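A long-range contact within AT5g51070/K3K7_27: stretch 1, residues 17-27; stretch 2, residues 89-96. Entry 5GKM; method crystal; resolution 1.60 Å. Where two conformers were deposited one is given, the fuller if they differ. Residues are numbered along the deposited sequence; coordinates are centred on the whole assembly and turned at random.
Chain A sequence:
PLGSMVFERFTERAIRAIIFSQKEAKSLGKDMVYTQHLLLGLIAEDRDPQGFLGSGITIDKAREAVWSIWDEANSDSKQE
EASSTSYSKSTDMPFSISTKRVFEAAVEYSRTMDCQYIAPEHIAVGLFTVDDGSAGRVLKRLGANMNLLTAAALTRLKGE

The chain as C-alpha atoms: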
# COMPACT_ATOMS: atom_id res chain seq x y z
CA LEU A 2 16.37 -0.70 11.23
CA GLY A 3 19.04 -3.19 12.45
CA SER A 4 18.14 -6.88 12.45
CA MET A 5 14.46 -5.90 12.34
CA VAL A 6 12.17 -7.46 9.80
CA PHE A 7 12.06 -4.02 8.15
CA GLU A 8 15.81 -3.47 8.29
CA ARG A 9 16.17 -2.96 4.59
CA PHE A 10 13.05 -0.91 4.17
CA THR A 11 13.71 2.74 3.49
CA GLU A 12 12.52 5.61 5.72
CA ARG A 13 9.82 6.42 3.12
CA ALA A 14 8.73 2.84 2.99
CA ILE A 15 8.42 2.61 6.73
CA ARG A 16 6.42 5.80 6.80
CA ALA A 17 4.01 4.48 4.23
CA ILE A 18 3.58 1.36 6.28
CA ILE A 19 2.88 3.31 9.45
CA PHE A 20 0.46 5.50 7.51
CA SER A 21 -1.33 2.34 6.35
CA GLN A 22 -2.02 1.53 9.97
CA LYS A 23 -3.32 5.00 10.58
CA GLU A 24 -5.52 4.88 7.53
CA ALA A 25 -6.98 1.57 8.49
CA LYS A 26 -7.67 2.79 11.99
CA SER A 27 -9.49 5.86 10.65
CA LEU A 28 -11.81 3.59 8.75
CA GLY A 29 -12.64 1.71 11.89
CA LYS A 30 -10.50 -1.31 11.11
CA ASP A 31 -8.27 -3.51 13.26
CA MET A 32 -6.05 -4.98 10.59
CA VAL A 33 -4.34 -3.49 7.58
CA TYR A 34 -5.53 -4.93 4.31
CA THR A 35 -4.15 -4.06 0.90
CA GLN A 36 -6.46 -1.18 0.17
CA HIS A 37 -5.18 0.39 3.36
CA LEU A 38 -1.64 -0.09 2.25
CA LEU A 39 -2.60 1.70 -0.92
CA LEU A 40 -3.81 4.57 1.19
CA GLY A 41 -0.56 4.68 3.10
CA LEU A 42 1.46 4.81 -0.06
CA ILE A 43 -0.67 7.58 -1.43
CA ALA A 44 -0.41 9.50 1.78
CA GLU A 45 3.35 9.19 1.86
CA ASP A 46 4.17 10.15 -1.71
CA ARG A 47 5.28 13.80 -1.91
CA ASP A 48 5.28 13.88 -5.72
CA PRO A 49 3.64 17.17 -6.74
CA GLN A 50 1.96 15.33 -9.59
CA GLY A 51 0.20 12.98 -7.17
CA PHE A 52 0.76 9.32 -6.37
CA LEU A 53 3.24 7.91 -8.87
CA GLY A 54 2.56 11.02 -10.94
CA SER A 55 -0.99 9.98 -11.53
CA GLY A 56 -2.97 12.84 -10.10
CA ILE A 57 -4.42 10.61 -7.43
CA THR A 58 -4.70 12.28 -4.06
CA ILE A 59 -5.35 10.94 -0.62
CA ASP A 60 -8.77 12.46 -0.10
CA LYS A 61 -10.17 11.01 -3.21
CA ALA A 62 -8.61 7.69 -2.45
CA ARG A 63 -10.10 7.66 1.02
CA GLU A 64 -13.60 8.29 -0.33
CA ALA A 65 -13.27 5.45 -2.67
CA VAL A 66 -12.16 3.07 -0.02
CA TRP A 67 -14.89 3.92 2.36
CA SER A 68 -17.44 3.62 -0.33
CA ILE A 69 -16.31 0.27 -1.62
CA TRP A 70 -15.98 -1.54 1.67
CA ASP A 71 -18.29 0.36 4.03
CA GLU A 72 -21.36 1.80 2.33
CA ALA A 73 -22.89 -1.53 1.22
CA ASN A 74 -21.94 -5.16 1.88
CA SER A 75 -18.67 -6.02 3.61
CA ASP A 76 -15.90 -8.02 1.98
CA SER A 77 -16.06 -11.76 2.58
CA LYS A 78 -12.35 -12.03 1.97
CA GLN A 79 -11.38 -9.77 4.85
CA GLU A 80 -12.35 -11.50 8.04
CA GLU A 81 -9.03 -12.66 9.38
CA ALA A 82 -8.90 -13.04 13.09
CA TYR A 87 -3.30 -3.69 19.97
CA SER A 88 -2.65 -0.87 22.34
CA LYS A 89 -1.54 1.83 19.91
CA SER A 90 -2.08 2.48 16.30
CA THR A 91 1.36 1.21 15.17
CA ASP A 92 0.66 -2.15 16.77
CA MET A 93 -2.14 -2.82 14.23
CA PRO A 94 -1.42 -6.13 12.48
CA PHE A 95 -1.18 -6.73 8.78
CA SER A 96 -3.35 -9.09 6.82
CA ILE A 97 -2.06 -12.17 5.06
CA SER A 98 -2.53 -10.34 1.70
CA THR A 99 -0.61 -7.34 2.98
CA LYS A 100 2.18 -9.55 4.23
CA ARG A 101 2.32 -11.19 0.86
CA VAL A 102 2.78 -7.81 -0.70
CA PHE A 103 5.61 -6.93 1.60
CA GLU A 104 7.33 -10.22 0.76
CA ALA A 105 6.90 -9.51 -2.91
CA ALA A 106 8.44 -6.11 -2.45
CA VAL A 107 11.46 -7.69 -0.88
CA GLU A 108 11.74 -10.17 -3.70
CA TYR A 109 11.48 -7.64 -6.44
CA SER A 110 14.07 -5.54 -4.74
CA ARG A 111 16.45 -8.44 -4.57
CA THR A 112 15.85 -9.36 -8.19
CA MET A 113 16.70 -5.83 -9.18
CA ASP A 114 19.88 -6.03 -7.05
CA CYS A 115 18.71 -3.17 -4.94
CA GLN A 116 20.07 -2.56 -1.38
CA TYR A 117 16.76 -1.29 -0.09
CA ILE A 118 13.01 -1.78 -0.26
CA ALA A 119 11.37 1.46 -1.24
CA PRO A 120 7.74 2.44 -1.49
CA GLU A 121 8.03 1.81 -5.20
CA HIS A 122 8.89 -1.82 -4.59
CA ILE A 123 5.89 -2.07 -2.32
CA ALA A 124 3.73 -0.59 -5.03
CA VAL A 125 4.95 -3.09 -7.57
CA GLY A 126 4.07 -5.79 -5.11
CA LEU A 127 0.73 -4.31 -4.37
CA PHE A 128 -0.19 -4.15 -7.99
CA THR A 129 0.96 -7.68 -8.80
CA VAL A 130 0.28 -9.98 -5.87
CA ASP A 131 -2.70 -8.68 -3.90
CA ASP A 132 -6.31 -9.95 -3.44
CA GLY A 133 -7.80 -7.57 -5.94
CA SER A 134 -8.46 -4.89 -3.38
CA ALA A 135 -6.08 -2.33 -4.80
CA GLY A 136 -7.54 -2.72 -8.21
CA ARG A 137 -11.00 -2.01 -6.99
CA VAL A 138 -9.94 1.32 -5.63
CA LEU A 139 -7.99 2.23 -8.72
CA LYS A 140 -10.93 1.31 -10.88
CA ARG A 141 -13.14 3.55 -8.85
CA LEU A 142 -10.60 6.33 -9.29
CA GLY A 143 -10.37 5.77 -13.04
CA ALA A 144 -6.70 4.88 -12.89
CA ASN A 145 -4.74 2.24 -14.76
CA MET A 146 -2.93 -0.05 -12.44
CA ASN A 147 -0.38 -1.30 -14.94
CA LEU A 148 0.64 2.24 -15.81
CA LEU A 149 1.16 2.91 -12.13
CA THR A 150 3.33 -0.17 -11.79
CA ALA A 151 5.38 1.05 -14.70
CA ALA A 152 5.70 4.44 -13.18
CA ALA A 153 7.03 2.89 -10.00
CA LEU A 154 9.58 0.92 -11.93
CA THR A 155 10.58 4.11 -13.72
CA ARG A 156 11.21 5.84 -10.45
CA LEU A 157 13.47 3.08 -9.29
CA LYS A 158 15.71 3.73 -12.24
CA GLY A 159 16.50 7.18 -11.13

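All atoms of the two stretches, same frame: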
# COMPACT_ATOMS: atom_id res chain seq x y z
N ALA A 17 5.20 4.92 4.91
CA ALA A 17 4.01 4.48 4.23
C ALA A 17 3.31 3.34 4.97
O ALA A 17 2.13 3.24 4.99
CB ALA A 17 4.34 4.02 2.80
N ILE A 18 4.12 2.46 5.50
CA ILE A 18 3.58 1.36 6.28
C ILE A 18 2.86 1.82 7.58
O ILE A 18 1.78 1.42 7.85
CB ILE A 18 4.66 0.31 6.58
CG1 ILE A 18 5.09 -0.32 5.28
CG2 ILE A 18 4.16 -0.74 7.55
CD1 ILE A 18 6.29 -1.18 5.42
N ILE A 19 3.51 2.71 8.28
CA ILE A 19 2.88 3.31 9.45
C ILE A 19 1.59 4.05 9.06
O ILE A 19 0.61 4.00 9.75
CB ILE A 19 3.87 4.25 10.16
CG1 ILE A 19 4.96 3.42 10.80
CG2 ILE A 19 3.19 5.11 11.18
CD1 ILE A 19 6.19 4.19 11.19
N PHE A 20 1.63 4.77 7.96
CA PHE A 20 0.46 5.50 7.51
C PHE A 20 -0.62 4.51 7.18
O PHE A 20 -1.72 4.81 7.29
CB PHE A 20 0.70 6.45 6.34
CG PHE A 20 1.59 7.61 6.66
CD1 PHE A 20 1.86 7.97 7.94
CD2 PHE A 20 2.10 8.38 5.65
CE1 PHE A 20 2.69 9.04 8.21
CE2 PHE A 20 2.89 9.46 5.90
CZ PHE A 20 3.21 9.79 7.19
N SER A 21 -0.20 3.36 6.66
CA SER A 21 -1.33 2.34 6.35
C SER A 21 -2.23 1.84 7.57
O SER A 21 -3.37 1.72 7.50
CB SER A 21 -0.77 1.13 5.58
OG SER A 21 -0.03 0.21 6.40
N GLN A 22 -1.47 1.81 8.66
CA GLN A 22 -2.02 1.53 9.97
C GLN A 22 -2.94 2.65 10.43
O GLN A 22 -4.02 2.41 10.82
CB GLN A 22 -0.95 1.26 10.99
CG GLN A 22 -0.13 0.01 10.72
CD GLN A 22 1.06 -0.11 11.64
OE1 GLN A 22 1.85 0.75 11.75
NE2 GLN A 22 1.12 -1.19 12.33
N LYS A 23 -2.47 3.87 10.27
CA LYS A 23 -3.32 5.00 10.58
C LYS A 23 -4.55 5.07 9.72
O LYS A 23 -5.59 5.37 10.19
CB LYS A 23 -2.60 6.30 10.42
CG LYS A 23 -1.37 6.41 11.24
CD LYS A 23 -1.64 6.46 12.72
CE LYS A 23 -2.74 7.43 13.14
NZ LYS A 23 -2.57 8.81 12.65
N GLU A 24 -4.39 4.83 8.43
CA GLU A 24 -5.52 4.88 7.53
C GLU A 24 -6.57 3.83 7.83
O GLU A 24 -7.72 4.09 7.74
CB GLU A 24 -5.09 4.79 6.08
CG GLU A 24 -4.25 5.97 5.63
CD GLU A 24 -4.99 7.29 5.54
OE1 GLU A 24 -6.09 7.34 5.09
OE2 GLU A 24 -4.43 8.27 5.92
N ALA A 25 -6.10 2.65 8.15
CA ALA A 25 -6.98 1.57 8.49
C ALA A 25 -7.74 1.90 9.76
O ALA A 25 -8.90 1.71 9.84
CB ALA A 25 -6.22 0.25 8.65
N LYS A 26 -7.02 2.44 10.73
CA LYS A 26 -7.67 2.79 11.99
C LYS A 26 -8.73 3.83 11.76
O LYS A 26 -9.80 3.75 12.29
CB LYS A 26 -6.64 3.35 12.97
CG LYS A 26 -7.17 3.55 14.37
CD LYS A 26 -7.52 2.24 15.04
CE LYS A 26 -8.24 2.41 16.38
NZ LYS A 26 -8.99 1.20 16.79
N SER A 27 -8.39 4.82 10.97
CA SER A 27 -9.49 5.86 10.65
C SER A 27 -10.89 5.38 10.08
O SER A 27 -11.92 5.92 10.21
CB SER A 27 -8.92 6.98 9.79
OG SER A 27 -8.55 6.51 8.49
N LYS A 89 -1.81 0.59 20.60
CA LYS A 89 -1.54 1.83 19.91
C LYS A 89 -1.62 1.58 18.42
O LYS A 89 -1.58 0.50 18.00
CB LYS A 89 -0.18 2.41 20.26
CG LYS A 89 1.01 1.67 19.75
CD LYS A 89 2.16 2.03 20.62
CE LYS A 89 3.43 1.45 20.11
NZ LYS A 89 4.05 0.56 21.10
N SER A 90 -1.78 2.63 17.68
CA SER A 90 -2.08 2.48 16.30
C SER A 90 -0.96 1.74 15.51
O SER A 90 -1.25 0.96 14.65
CB SER A 90 -2.65 3.78 15.70
OG SER A 90 -3.86 4.17 16.37
N THR A 91 0.30 1.93 15.84
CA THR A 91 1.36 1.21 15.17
C THR A 91 1.55 -0.27 15.58
O THR A 91 2.41 -0.94 15.08
CB THR A 91 2.69 1.92 15.26
OG1 THR A 91 3.03 2.08 16.62
CG2 THR A 91 2.57 3.22 14.60
N ASP A 92 0.76 -0.73 16.53
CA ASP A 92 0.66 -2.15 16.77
C ASP A 92 -0.41 -2.84 15.94
O ASP A 92 -0.58 -4.03 16.04
CB ASP A 92 0.45 -2.42 18.25
CG ASP A 92 1.65 -2.04 19.07
OD1 ASP A 92 2.70 -1.86 18.52
OD2 ASP A 92 1.53 -1.88 20.23
N MET A 93 -1.14 -2.08 15.16
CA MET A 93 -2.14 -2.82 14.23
C MET A 93 -1.43 -3.83 13.12
O MET A 93 -0.38 -3.64 12.76
CB MET A 93 -2.82 -1.82 13.34
CG MET A 93 -4.03 -2.44 12.64
SD MET A 93 -4.82 -1.30 11.49
CE MET A 93 -5.45 -0.22 12.73
N PRO A 94 -1.96 -5.06 13.28
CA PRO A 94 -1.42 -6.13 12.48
C PRO A 94 -1.78 -5.97 11.03
O PRO A 94 -2.65 -5.27 10.68
CB PRO A 94 -2.10 -7.38 13.05
CG PRO A 94 -3.40 -6.88 13.55
CD PRO A 94 -3.08 -5.54 14.11
N PHE A 95 -1.02 -6.71 10.22
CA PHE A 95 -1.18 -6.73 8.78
C PHE A 95 -1.83 -8.02 8.33
O PHE A 95 -1.55 -9.04 8.84
CB PHE A 95 0.18 -6.60 8.11
CG PHE A 95 0.90 -5.35 8.51
CD1 PHE A 95 0.54 -4.18 7.99
CD2 PHE A 95 1.90 -5.36 9.43
CE1 PHE A 95 1.13 -3.04 8.36
CE2 PHE A 95 2.52 -4.21 9.80
CZ PHE A 95 2.12 -3.04 9.27
N SER A 96 -2.68 -7.92 7.34
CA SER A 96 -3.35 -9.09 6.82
C SER A 96 -2.41 -10.01 6.05
O SER A 96 -1.38 -9.64 5.71
CB SER A 96 -4.50 -8.69 5.94
OG SER A 96 -4.07 -8.23 4.74

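A mostly irregular segment can be fastened to a helix by one polar side chain that reads its backbone, with apolar contacts filling the space around it. The packing of residues 89–96 against the helix of residues 17–27 is a compact example, burying 501 Å² in all.

Lys 89 lies beyond reach of the helix, but its carbonyl accepts a hydrogen bond from Asp 92 N (Lys 89 O to Asp 92 N, 3.0 Å), helping to shape the short 3-10 turn that follows. Ser 90 points its CB toward the helix, and its small side chain lets the turn settle close to the long aliphatic parts of two lysines: Ser 90 CB lies 4.1 Å from Lys 23 CD, and Ser 90 OG lies 3.9 Å from Lys 26 CG. The end of Lys 26 leads away, leaving methylene groups at the contact and its charge outside it.

Thr 91 brings its CG2 methyl to 4.0 Å from Ile 19 CG2 at the border of the contact, while its carbonyl faces Gln 22. There the central polar link begins. Gln 22, buried and extended through chi1 m and chi2 t, donates from NE2 to Thr 91 O (3.0 Å, weak) and to Met 93 O (2.9 Å). A primary amide suits this place, since its two N-H groups can serve two carbonyls of a turning chain. Asp 92, between them, points away.

Met 93 sends its flexible side chain along the helix, with SD 3.5 Å from Ala 25 CB and CE 3.8 Å from Lys 26 CB; the short alanine side chain allows this close approach.

Pro 94 points away. Phe 95 starts sideways, but its ring end comes nearer: CZ meets Ile 18 CG2 at 3.5 Å, and Ser 21 OG, which donates a hydrogen bond to Ile 18 O (2.6 Å), lies at the ring edge. Ser 96 then caps the next helix.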